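Local coordinates for protein salmonella plasmid virulence: SpvB (Salmonella typhimurium, PDB 6P0X) that forms the N-terminal domain of a secreted virulence toxin that, as a whole, probably transfers ADP-ribose from NAD(+) to an arginine of host actin, at residues E173-A178 with A223-W228; V82-T87 with R112-T117. All blocks are in the same frame, centred on the assembly; numbering follows the deposited sequence.

Contact 1 of 2, residues E173-A178 with A223-W228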
loop_
_atom_site.group_PDB
_atom_site.type_symbol
_atom_site.label_atom_id
_atom_site.label_comp_id
_atom_site.label_asym_id
_atom_site.label_seq_id
_atom_site.Cartn_x
_atom_site.Cartn_y
_atom_site.Cartn_z
ATOM N N GLU A 173 7.974 -2.741 1.376
ATOM C CA GLU A 173 9.078 -3.270 0.584
ATOM C C GLU A 173 9.102 -4.787 0.674
ATOM O O GLU A 173 8.846 -5.358 1.735
ATOM C CB GLU A 173 10.428 -2.698 1.031
ATOM C CG GLU A 173 11.602 -3.212 0.210
ATOM C CD GLU A 173 12.947 -2.732 0.725
ATOM O OE1 GLU A 173 13.973 -3.055 0.088
ATOM O OE2 GLU A 173 12.981 -2.047 1.770
ATOM N N SER A 174 9.403 -5.432 -0.451
ATOM C CA SER A 174 9.542 -6.879 -0.520
ATOM C C SER A 174 10.876 -7.224 -1.159
ATOM O O SER A 174 11.317 -6.545 -2.090
ATOM C CB SER A 174 8.404 -7.513 -1.325
ATOM O OG SER A 174 7.147 -7.064 -0.858
ATOM N N VAL A 175 11.513 -8.282 -0.662
ATOM C CA VAL A 175 12.799 -8.730 -1.187
ATOM C C VAL A 175 12.798 -10.250 -1.276
ATOM O O VAL A 175 12.269 -10.939 -0.395
ATOM C CB VAL A 175 13.985 -8.224 -0.333
ATOM C CG1 VAL A 175 14.026 -8.914 1.030
ATOM C CG2 VAL A 175 15.297 -8.425 -1.076
ATOM N N THR A 176 13.364 -10.768 -2.364
ATOM C CA THR A 176 13.556 -12.192 -2.576
ATOM C C THR A 176 14.907 -12.627 -2.025
ATOM O O THR A 176 15.770 -11.790 -1.738
ATOM C CB THR A 176 13.475 -12.521 -4.067
ATOM O OG1 THR A 176 14.587 -11.930 -4.753
ATOM C CG2 THR A 176 12.179 -12.001 -4.658
ATOM N N PRO A 177 15.119 -13.933 -1.842
ATOM C CA PRO A 177 16.464 -14.403 -1.476
ATOM C C PRO A 177 17.536 -14.021 -2.483
ATOM O O PRO A 177 18.713 -13.950 -2.110
ATOM C CB PRO A 177 16.294 -15.925 -1.390
ATOM C CG PRO A 177 14.859 -16.121 -1.063
ATOM C CD PRO A 177 14.115 -15.010 -1.747
ATOM N N ALA A 178 17.173 -13.761 -3.737
ATOM C CA ALA A 178 18.144 -13.403 -4.763
ATOM C C ALA A 178 18.471 -11.916 -4.787
ATOM O O ALA A 178 19.303 -11.493 -5.595
ATOM C CB ALA A 178 17.643 -13.841 -6.144
ATOM N N ALA A 223 20.825 -7.799 -0.819
ATOM C CA ALA A 223 20.211 -8.800 0.045
ATOM C C ALA A 223 19.334 -8.166 1.119
ATOM O O ALA A 223 18.280 -8.713 1.461
ATOM C CB ALA A 223 21.291 -9.670 0.688
ATOM N N ASP A 224 19.741 -7.018 1.654
ATOM C CA ASP A 224 19.028 -6.384 2.754
ATOM C C ASP A 224 17.915 -5.486 2.233
ATOM O O ASP A 224 18.056 -4.840 1.190
ATOM C CB ASP A 224 19.984 -5.555 3.613
ATOM C CG ASP A 224 21.128 -6.374 4.177
ATOM O OD1 ASP A 224 20.886 -7.506 4.645
ATOM O OD2 ASP A 224 22.273 -5.876 4.157
ATOM N N LEU A 225 16.811 -5.442 2.973
ATOM C CA LEU A 225 15.745 -4.502 2.655
ATOM C C LEU A 225 16.273 -3.078 2.773
ATOM O O LEU A 225 16.899 -2.720 3.774
ATOM C CB LEU A 225 14.556 -4.709 3.594
ATOM C CG LEU A 225 13.737 -5.993 3.437
ATOM C CD1 LEU A 225 13.040 -6.333 4.740
ATOM C CD2 LEU A 225 12.716 -5.833 2.322
ATOM N N TYR A 226 16.022 -2.267 1.740
ATOM C CA TYR A 226 16.510 -0.891 1.749
ATOM C C TYR A 226 15.955 -0.109 2.932
ATOM O O TYR A 226 16.653 0.727 3.517
ATOM C CB TYR A 226 16.144 -0.184 0.444
ATOM C CG TYR A 226 16.612 -0.871 -0.820
ATOM C CD1 TYR A 226 17.960 -1.144 -1.034
ATOM C CD2 TYR A 226 15.707 -1.216 -1.815
ATOM C CE1 TYR A 226 18.389 -1.763 -2.198
ATOM C CE2 TYR A 226 16.125 -1.829 -2.982
ATOM C CZ TYR A 226 17.464 -2.102 -3.169
ATOM O OH TYR A 226 17.873 -2.715 -4.330
ATOM N N LEU A 227 14.703 -0.371 3.305
ATOM C CA LEU A 227 14.056 0.425 4.339
ATOM C C LEU A 227 14.602 0.144 5.732
ATOM O O LEU A 227 14.220 0.845 6.676
ATOM C CB LEU A 227 12.544 0.189 4.307
ATOM C CG LEU A 227 11.850 0.703 3.045
ATOM C CD1 LEU A 227 10.370 0.355 3.055
ATOM C CD2 LEU A 227 12.055 2.204 2.887
ATOM N N TRP A 228 15.477 -0.855 5.886
ATOM C CA TRP A 228 16.215 -0.993 7.137
ATOM C C TRP A 228 17.094 0.227 7.383
ATOM O O TRP A 228 17.223 0.693 8.522
ATOM C CB TRP A 228 17.090 -2.251 7.116
ATOM C CG TRP A 228 16.392 -3.579 7.286
ATOM C CD1 TRP A 228 16.593 -4.699 6.533
ATOM C CD2 TRP A 228 15.424 -3.937 8.284
ATOM N NE1 TRP A 228 15.803 -5.725 6.986
ATOM C CE2 TRP A 228 15.075 -5.285 8.059
ATOM C CE3 TRP A 228 14.810 -3.249 9.336
ATOM C CZ2 TRP A 228 14.144 -5.959 8.848
ATOM C CZ3 TRP A 228 13.885 -3.922 10.120
ATOM C CH2 TRP A 228 13.564 -5.264 9.871
#
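The carboxylate of E173, near the end of strand 165-175, accepts two successive backbone N-H groups from the loop 223-228. Y226 N donates to E173 OE1 at 2.7 Å, and L227 N to E173 OE2 at 2.9 Å with an angle of 161° at the hydrogen. Each oxygen offers its syn lone pair, the one on the side of the other oxygen, which makes this a two-pronged grip that fixes the rotation of the carboxylate. E173 reaches the loop because its CG is anti to the backbone N (chi1 -179°) and the chain beyond stays extended. The Y226 side chain crosses it at about a right angle, and the planes of ring and carboxylate differ by 14°; CD2 of Y226 comes to 3.2 Å from OE1 of E173. ND1 of H181 bonds OE1 as well, the third bond to the carboxylate, and the H181 ring stacks with that of Y226.

Leucine side chains pack along the stem. L225 slides past E173 in the opposite direction, with CD2 of L225 3.5 Å from CG of E173. The same CD2 packs against CG1 of V175 at 3.6 Å, the two side chains crossing obliquely. On L227, CD1 lies 3.7 Å from CB of E173. L146 and L148 of strand 146-149 also touch L225.

A largely buried carboxylate is thus satisfied by two main-chain donors and H181. The N-H groups and H181 would be expected to favour its ionised form, while the loop is tied to the strand end without any strand pairing.

Contact 2 of 2, residues V82-T87 with R112-T117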
loop_
_atom_site.group_PDB
_atom_site.type_symbol
_atom_site.label_atom_id
_atom_site.label_comp_id
_atom_site.label_asym_id
_atom_site.label_seq_id
_atom_site.Cartn_x
_atom_site.Cartn_y
_atom_site.Cartn_z
ATOM N N VAL A 82 -2.763 -14.033 17.061
ATOM C CA VAL A 82 -2.518 -14.159 18.490
ATOM C C VAL A 82 -1.010 -14.228 18.686
ATOM O O VAL A 82 -0.276 -14.713 17.818
ATOM C CB VAL A 82 -3.235 -15.398 19.083
ATOM C CG1 VAL A 82 -2.675 -16.685 18.483
ATOM C CG2 VAL A 82 -3.131 -15.414 20.602
ATOM N N GLN A 83 -0.544 -13.706 19.819
ATOM C CA GLN A 83 0.877 -13.785 20.128
ATOM C C GLN A 83 1.298 -15.241 20.256
ATOM O O GLN A 83 0.593 -16.057 20.858
ATOM C CB GLN A 83 1.201 -13.051 21.429
ATOM C CG GLN A 83 0.947 -11.561 21.413
ATOM C CD GLN A 83 1.595 -10.866 22.599
ATOM O OE1 GLN A 83 2.560 -11.371 23.178
ATOM N NE2 GLN A 83 1.066 -9.705 22.967
ATOM N N THR A 84 2.457 -15.567 19.695
ATOM C CA THR A 84 2.994 -16.906 19.866
ATOM C C THR A 84 3.359 -17.114 21.329
ATOM O O THR A 84 4.001 -16.256 21.945
ATOM C CB THR A 84 4.217 -17.111 18.972
ATOM O OG1 THR A 84 3.822 -17.025 17.597
ATOM C CG2 THR A 84 4.850 -18.479 19.233
ATOM N N LEU A 85 2.913 -18.235 21.891
ATOM C CA LEU A 85 3.158 -18.537 23.295
ATOM C C LEU A 85 4.647 -18.465 23.611
ATOM O O LEU A 85 5.463 -19.131 22.970
ATOM C CB LEU A 85 2.596 -19.915 23.641
ATOM C CG LEU A 85 2.552 -20.210 25.140
ATOM C CD1 LEU A 85 1.741 -19.143 25.857
ATOM C CD2 LEU A 85 1.990 -21.599 25.417
ATOM N N SER A 86 4.996 -17.636 24.589
ATOM C CA SER A 86 6.380 -17.479 25.017
ATOM C C SER A 86 6.822 -18.672 25.854
ATOM O O SER A 86 6.120 -19.078 26.786
ATOM C CB SER A 86 6.541 -16.187 25.817
ATOM O OG SER A 86 7.891 -15.983 26.191
ATOM N N THR A 87 7.977 -19.241 25.513
ATOM C CA THR A 87 8.553 -20.367 26.239
ATOM C C THR A 87 9.971 -20.025 26.684
ATOM O O THR A 87 10.537 -18.994 26.310
ATOM C CB THR A 87 8.577 -21.645 25.387
ATOM O OG1 THR A 87 9.600 -21.534 24.388
ATOM C CG2 THR A 87 7.232 -21.872 24.712
ATOM N N ARG A 112 6.352 -12.046 18.005
ATOM C CA ARG A 112 5.864 -12.911 16.942
ATOM C C ARG A 112 4.360 -13.119 17.075
ATOM O O ARG A 112 3.845 -13.360 18.171
ATOM C CB ARG A 112 6.570 -14.265 16.983
ATOM C CG ARG A 112 5.970 -15.276 16.018
ATOM C CD ARG A 112 6.886 -16.453 15.760
ATOM N NE ARG A 112 6.337 -17.315 14.719
ATOM C CZ ARG A 112 6.732 -18.561 14.484
ATOM N NH1 ARG A 112 7.685 -19.115 15.226
ATOM N NH2 ARG A 112 6.165 -19.258 13.507
ATOM N N TYR A 113 3.656 -13.033 15.951
ATOM C CA TYR A 113 2.226 -13.290 15.893
ATOM C C TYR A 113 1.949 -14.416 14.909
ATOM O O TYR A 113 2.701 -14.623 13.953
ATOM C CB TYR A 113 1.436 -12.034 15.488
ATOM C CG TYR A 113 1.264 -11.032 16.607
ATOM C CD1 TYR A 113 2.264 -10.117 16.918
ATOM C CD2 TYR A 113 0.099 -11.010 17.358
ATOM C CE1 TYR A 113 2.098 -9.202 17.949
ATOM C CE2 TYR A 113 -0.076 -10.104 18.386
ATOM C CZ TYR A 113 0.923 -9.203 18.678
ATOM O OH TYR A 113 0.735 -8.309 19.705
ATOM N N GLN A 114 0.857 -15.135 15.145
ATOM C CA GLN A 114 0.495 -16.265 14.302
ATOM C C GLN A 114 -1.016 -16.375 14.253
ATOM O O GLN A 114 -1.709 -15.856 15.137
ATOM C CB GLN A 114 1.124 -17.560 14.835
ATOM C CG GLN A 114 0.541 -18.044 16.151
ATOM C CD GLN A 114 1.280 -19.243 16.700
ATOM O OE1 GLN A 114 2.504 -19.216 16.828
ATOM N NE2 GLN A 114 0.546 -20.301 17.031
ATOM N N PRO A 115 -1.569 -17.054 13.249
ATOM C CA PRO A 115 -3.026 -17.219 13.188
ATOM C C PRO A 115 -3.560 -18.004 14.378
ATOM O O PRO A 115 -2.967 -18.994 14.814
ATOM C CB PRO A 115 -3.249 -17.972 11.870
ATOM C CG PRO A 115 -2.028 -17.703 11.065
ATOM C CD PRO A 115 -0.902 -17.566 12.038
ATOM N N ARG A 116 -4.684 -17.527 14.920
ATOM C CA ARG A 116 -5.290 -18.171 16.081
ATOM C C ARG A 116 -5.855 -19.540 15.724
ATOM O O ARG A 116 -5.662 -20.513 16.461
ATOM C CB ARG A 116 -6.386 -17.274 16.659
ATOM C CG ARG A 116 -7.142 -17.900 17.815
ATOM C CD ARG A 116 -8.219 -16.971 18.333
ATOM N NE ARG A 116 -7.643 -15.963 19.213
ATOM C CZ ARG A 116 -7.647 -16.038 20.539
ATOM N NH1 ARG A 116 -7.093 -15.071 21.258
ATOM N NH2 ARG A 116 -8.193 -17.084 21.145
ATOM N N THR A 117 -6.564 -19.632 14.599
ATOM C CA THR A 117 -7.212 -20.874 14.187
ATOM C C THR A 117 -6.931 -21.280 12.748
ATOM O O THR A 117 -7.136 -22.453 12.412
ATOM C CB THR A 117 -8.737 -20.791 14.380
ATOM O OG1 THR A 117 -9.251 -19.638 13.700
ATOM C CG2 THR A 117 -9.092 -20.718 15.861
HETATM O O HOH W 1 -1.114 -8.649 21.383
#
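V82 and Q114 form an antiparallel hydrogen-bonded pair, with V82 N to Q114 O and Q114 N to V82 O both 2.9 Å, and Q83 with Y113 is the adjoining non-hydrogen-bonded pair. One step further, where 82-87 leaves the strand, T84 N still bonds R112 O at 3.0 Å; this bond is almost straight (173°), though the donor stands above the carbonyl plane.

T84 adds a side-chain bond: its hydroxyl OG1 donates to OE1 of Q114 at 2.7 Å, the two side chains crossing at about a right angle. The Q114 chain is extended beyond a CG that sits between its own backbone N and carbonyl carbon (chi1 69°). The same hydroxyl rests against the aliphatic part of R112, with OG1 of T84 3.2 Å from CG of R112.

Q83 and Y113 lie side by side, pointing the same way. CG of Q83 touches CE2 of Y113 at 3.5 Å, while amide and ring planes are 62° apart. A water accepts from NE2 of Q83 at 2.9 Å and lies in the plane of the Y113 ring, at its edge; its approach to OH of Y113 is very short, so that half of the bridge is doubtful. Near the other end of the contact, CG1 of V82 packs on CA of R116 at 3.8 Å.

Strand 107-115 is paired on both edges here, with 81-83 and, through Y113 and L124, with 123-129; R116 and V80 carry the first pairing on past the strand end. The Y113 ring meets F73 edge-to-face and W137 of strand 135-140, while N92 bridges the two segments through T84 O and R112 N.

Contacts 1 and 2 do not touch: their centres are 25 Å apart and their nearest atoms about 13 Å. What lies between them is a run of antiparallel strands, leading from 107-115 through 123-129, 135-140 and 146-149 to 165-175. Both reach the middle of that run, since W228 packs against W127, F136 and L138, and Y113 of contact 2 meets W137. Contact 1 ties a loop to a strand end; contact 2 pairs two strands nearer the periphery. The side chain of S174 is about 13 Å from a bound acrylic acid, so contact 1 does not line that pocket. The transferase activity belongs to the full-length toxin and probably resides beyond this N-terminal domain.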